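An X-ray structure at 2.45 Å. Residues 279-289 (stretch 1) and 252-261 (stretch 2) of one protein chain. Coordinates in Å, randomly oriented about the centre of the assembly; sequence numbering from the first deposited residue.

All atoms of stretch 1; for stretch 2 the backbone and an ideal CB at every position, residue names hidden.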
# COMPACT_ATOMS: atom_id res chain seq x y z
N SER A 279 11.60 3.57 9.46
CA SER A 279 12.71 2.86 10.08
C SER A 279 13.97 2.88 9.20
O SER A 279 15.08 3.01 9.72
CB SER A 279 12.32 1.42 10.41
OG SER A 279 13.37 0.74 11.07
N LEU A 280 13.79 2.75 7.89
CA LEU A 280 14.90 2.84 6.93
C LEU A 280 15.61 4.19 7.01
O LEU A 280 16.83 4.27 6.82
CB LEU A 280 14.42 2.60 5.50
CG LEU A 280 13.99 1.20 5.06
CD1 LEU A 280 13.36 1.27 3.67
CD2 LEU A 280 15.15 0.21 5.06
N ILE A 281 14.85 5.25 7.29
CA ILE A 281 15.42 6.58 7.51
C ILE A 281 16.16 6.61 8.84
O ILE A 281 17.28 7.12 8.92
CB ILE A 281 14.33 7.68 7.46
CG1 ILE A 281 13.70 7.78 6.06
CG2 ILE A 281 14.88 9.03 7.94
CD1 ILE A 281 14.62 8.29 4.97
N ASN A 282 15.55 6.04 9.88
CA ASN A 282 16.18 5.91 11.20
C ASN A 282 17.53 5.20 11.15
O ASN A 282 18.42 5.51 11.93
CB ASN A 282 15.24 5.21 12.19
CG ASN A 282 13.99 6.02 12.48
OD1 ASN A 282 13.86 7.17 12.06
ND2 ASN A 282 13.06 5.42 13.22
N GLN A 283 17.67 4.25 10.22
CA GLN A 283 18.95 3.55 9.99
C GLN A 283 20.05 4.50 9.51
O GLN A 283 21.24 4.21 9.67
CB GLN A 283 18.77 2.42 8.96
CG GLN A 283 17.85 1.29 9.40
CD GLN A 283 18.44 0.43 10.50
OE1 GLN A 283 18.10 0.59 11.67
NE2 GLN A 283 19.34 -0.48 10.13
N GLN A 284 19.64 5.63 8.93
CA GLN A 284 20.58 6.61 8.39
C GLN A 284 20.89 7.73 9.39
O GLN A 284 21.40 8.79 9.00
CB GLN A 284 20.02 7.21 7.09
CG GLN A 284 19.68 6.19 6.01
CD GLN A 284 20.91 5.70 5.25
OE1 GLN A 284 21.73 6.49 4.80
NE2 GLN A 284 21.02 4.39 5.11
N ALA A 285 20.61 7.49 10.67
CA ALA A 285 20.81 8.48 11.73
C ALA A 285 22.23 9.05 11.78
O ALA A 285 22.42 10.24 12.04
CB ALA A 285 20.42 7.90 13.08
N GLU A 286 23.22 8.19 11.53
CA GLU A 286 24.63 8.57 11.56
C GLU A 286 24.98 9.62 10.49
O GLU A 286 25.49 10.69 10.82
CB GLU A 286 25.52 7.33 11.42
CG GLU A 286 27.03 7.60 11.37
CD GLU A 286 27.58 8.24 12.63
OE1 GLU A 286 27.05 7.98 13.73
OE2 GLU A 286 28.55 9.02 12.52
N GLU A 287 24.70 9.30 9.23
CA GLU A 287 24.99 10.21 8.11
C GLU A 287 24.10 11.46 8.10
O GLU A 287 24.43 12.45 7.43
CB GLU A 287 24.91 9.48 6.76
CG GLU A 287 23.82 8.42 6.65
CD GLU A 287 24.28 7.06 7.12
OE1 GLU A 287 24.94 6.35 6.34
OE2 GLU A 287 23.98 6.69 8.28
N LEU A 288 23.00 11.42 8.85
CA LEU A 288 22.11 12.57 9.00
C LEU A 288 22.62 13.60 10.02
O LEU A 288 22.00 14.65 10.21
CB LEU A 288 20.69 12.11 9.37
CG LEU A 288 19.79 11.66 8.21
CD1 LEU A 288 18.63 10.84 8.73
CD2 LEU A 288 19.29 12.85 7.40
N LYS A 289 23.74 13.29 10.67
CA LYS A 289 24.40 14.22 11.58
C LYS A 289 25.41 15.10 10.85
O LYS A 289 25.76 16.18 11.33
CB LYS A 289 25.09 13.48 12.72
CG LYS A 289 24.15 12.99 13.81
CD LYS A 289 24.89 12.19 14.87
CE LYS A 289 23.93 11.67 15.93
NZ LYS A 289 24.60 10.75 16.89
N UNK A 252 14.32 5.21 -4.13
CA UNK A 252 14.35 5.53 -2.70
C UNK A 252 14.87 4.36 -1.86
O UNK A 252 15.52 4.57 -0.84
CB UNK A 252 12.95 5.93 -2.22
N UNK A 253 14.60 3.13 -2.29
CA UNK A 253 15.11 1.95 -1.58
C UNK A 253 16.64 1.84 -1.68
O UNK A 253 17.31 1.53 -0.69
CB UNK A 253 14.46 0.68 -2.14
N UNK A 254 17.17 2.11 -2.87
CA UNK A 254 18.62 2.11 -3.09
C UNK A 254 19.33 3.19 -2.27
O UNK A 254 20.47 3.00 -1.86
CB UNK A 254 18.92 2.31 -4.58
N UNK A 255 18.64 4.31 -2.04
CA UNK A 255 19.20 5.42 -1.28
C UNK A 255 18.09 6.19 -0.54
O UNK A 255 17.58 7.19 -1.05
CB UNK A 255 19.97 6.36 -2.21
N UNK A 256 17.70 5.71 0.66
CA UNK A 256 16.57 6.25 1.42
C UNK A 256 16.54 7.77 1.60
O UNK A 256 15.47 8.37 1.65
CB UNK A 256 16.56 5.60 2.81
N UNK A 257 17.72 8.38 1.69
CA UNK A 257 17.83 9.82 1.92
C UNK A 257 17.40 10.68 0.72
O UNK A 257 17.13 11.87 0.88
CB UNK A 257 19.27 10.16 2.29
N UNK A 258 17.31 10.06 -0.45
CA UNK A 258 16.80 10.73 -1.65
C UNK A 258 15.36 11.21 -1.48
O UNK A 258 14.94 12.18 -2.11
CB UNK A 258 16.89 9.79 -2.85
N UNK A 259 14.61 10.52 -0.63
CA UNK A 259 13.25 10.92 -0.27
C UNK A 259 13.26 12.26 0.41
O UNK A 259 12.44 13.12 0.10
CB UNK A 259 12.59 9.88 0.64
N UNK A 260 14.20 12.45 1.34
CA UNK A 260 14.38 13.71 2.05
C UNK A 260 14.89 14.81 1.12
O UNK A 260 14.50 15.97 1.24
CB UNK A 260 15.35 13.52 3.22
N UNK A 261 15.77 14.42 0.20
CA UNK A 261 16.32 15.33 -0.80
C UNK A 261 15.22 15.88 -1.71
O UNK A 261 15.20 17.08 -2.01
CB UNK A 261 17.39 14.62 -1.63

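Stretch 1 presents a largely apolar surface to its partner, formed by Leu-280, Ile-281, the aliphatic part of Gln-284 and Leu-288. At position 252, a helical residue, the ideal CB has nothing of stretch 1 within 5.5 Å; the residue is Val-252, which makes no contact across the stretches.

Position 253 is also helical, and its CA-to-CB bond points away from stretch 1. A small or polar residue would be acceptable, but a long, flexible apolar chain could bring its end back to Leu-280. Leu-253 does so, its CD2 lying 3.9 Å from Leu-280 CD1.

Positions 254 and 255 have open space before them, and many side chains would suit either. They are Arg-254 and Gln-255, neither of which touches stretch 1. The extended backbone of the latter (phi/psi -150/85) opens a type I turn.

Position 256 is the point of closest backbone approach, its CA 6.2 Å from the CA of Ile-281. CA-to-CB points toward stretch 1, and the ideal CB is already 4.0 Å from Ile-281 CD1 and 4.2 Å from Leu-280 O. A compact apolar residue such as alanine, valine or proline fits here, and a phi of -50° is compatible with proline. The residue is Pro-256; its CB packs 4.1 Å from Ile-281 CD1, while its carbonyl O is 3.4 Å from that same methyl.

At position 257 the CB points sideways, with Gln-284 and Leu-288 within reach of a longer chain. Leucine, methionine or isoleucine would exploit the apolar part, and a polar chain might seek the Gln-284 amide. Leu-257 takes the apolar course: CD2 lies 3.8 Å from Leu-288 CD2 and 3.9 Å from Gln-284 CB.

Position 258 points away, leaving its side chain unconstrained by stretch 1; it is Gln-258.

Position 259 points toward stretch 1, its ideal CB 5.0 Å from Ile-281 CD1, so a large apolar or aromatic chain would have to run past Ile-281 and pack along its flank. Trp-259 places CE3 4.3 Å from Ile-281 CG1, which approaches the ring obliquely.

Position 260 points toward stretch 1 too, but no atom of stretch 1 lies within 5.5 Å of its ideal CB. Ile-281 and Leu-288 lie beyond, favouring leucine or methionine. The branched end of Leu-260 meets both: CD1 is 4.0 Å from Ile-281 CD1, and CD2 is 3.9 Å from Leu-288 CD2.

Position 261 is out of reach and tolerates polar residues; it is Glu-261. With no hydrogen bonds across the stretches, apolar packing dominates the contact.

Stretch 2 252-261: VLRQPLQWLE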
# COMPACT_ATOMS: atom_id res chain seq x y z
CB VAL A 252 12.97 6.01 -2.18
CG1 VAL A 252 13.03 6.36 -0.70
CG2 VAL A 252 12.48 7.20 -2.98
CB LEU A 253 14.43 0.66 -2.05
CG LEU A 253 12.97 0.44 -1.63
CD1 LEU A 253 12.40 -0.81 -2.28
CD2 LEU A 253 12.82 0.37 -0.11
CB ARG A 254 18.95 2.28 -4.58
CG ARG A 254 18.76 1.02 -5.41
CD ARG A 254 19.32 1.18 -6.82
NE ARG A 254 18.58 2.18 -7.61
CZ ARG A 254 19.03 3.40 -7.89
NH1 ARG A 254 20.22 3.80 -7.48
NH2 ARG A 254 18.27 4.23 -8.61
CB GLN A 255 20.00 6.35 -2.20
CG GLN A 255 21.14 7.08 -1.52
CD GLN A 255 22.12 7.68 -2.51
OE1 GLN A 255 21.74 8.41 -3.43
NE2 GLN A 255 23.41 7.38 -2.32
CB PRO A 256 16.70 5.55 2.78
CG PRO A 256 17.34 4.25 2.45
CD PRO A 256 18.32 4.56 1.35
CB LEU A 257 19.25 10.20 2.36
CG LEU A 257 19.70 9.75 3.76
CD1 LEU A 257 21.07 10.32 4.10
CD2 LEU A 257 18.69 10.14 4.83
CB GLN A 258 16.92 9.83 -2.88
CG GLN A 258 18.27 9.93 -3.58
CD GLN A 258 18.58 11.34 -4.06
OE1 GLN A 258 19.49 11.99 -3.54
NE2 GLN A 258 17.81 11.82 -5.03
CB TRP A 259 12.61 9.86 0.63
CG TRP A 259 11.15 10.10 0.93
CD1 TRP A 259 10.23 10.84 0.19
CD2 TRP A 259 10.37 9.55 2.05
NE1 TRP A 259 8.99 10.81 0.77
CE2 TRP A 259 9.00 10.05 1.89
CE3 TRP A 259 10.66 8.74 3.14
CZ2 TRP A 259 7.98 9.74 2.78
CZ3 TRP A 259 9.63 8.43 4.04
CH2 TRP A 259 8.32 8.92 3.86
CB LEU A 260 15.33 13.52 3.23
CG LEU A 260 14.78 13.19 4.63
CD1 LEU A 260 13.63 12.19 4.61
CD2 LEU A 260 15.91 12.68 5.52
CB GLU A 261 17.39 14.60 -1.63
CG GLU A 261 17.97 15.39 -2.79
CD GLU A 261 19.13 16.29 -2.40
OE1 GLU A 261 19.36 16.51 -1.19
OE2 GLU A 261 19.83 16.78 -3.31
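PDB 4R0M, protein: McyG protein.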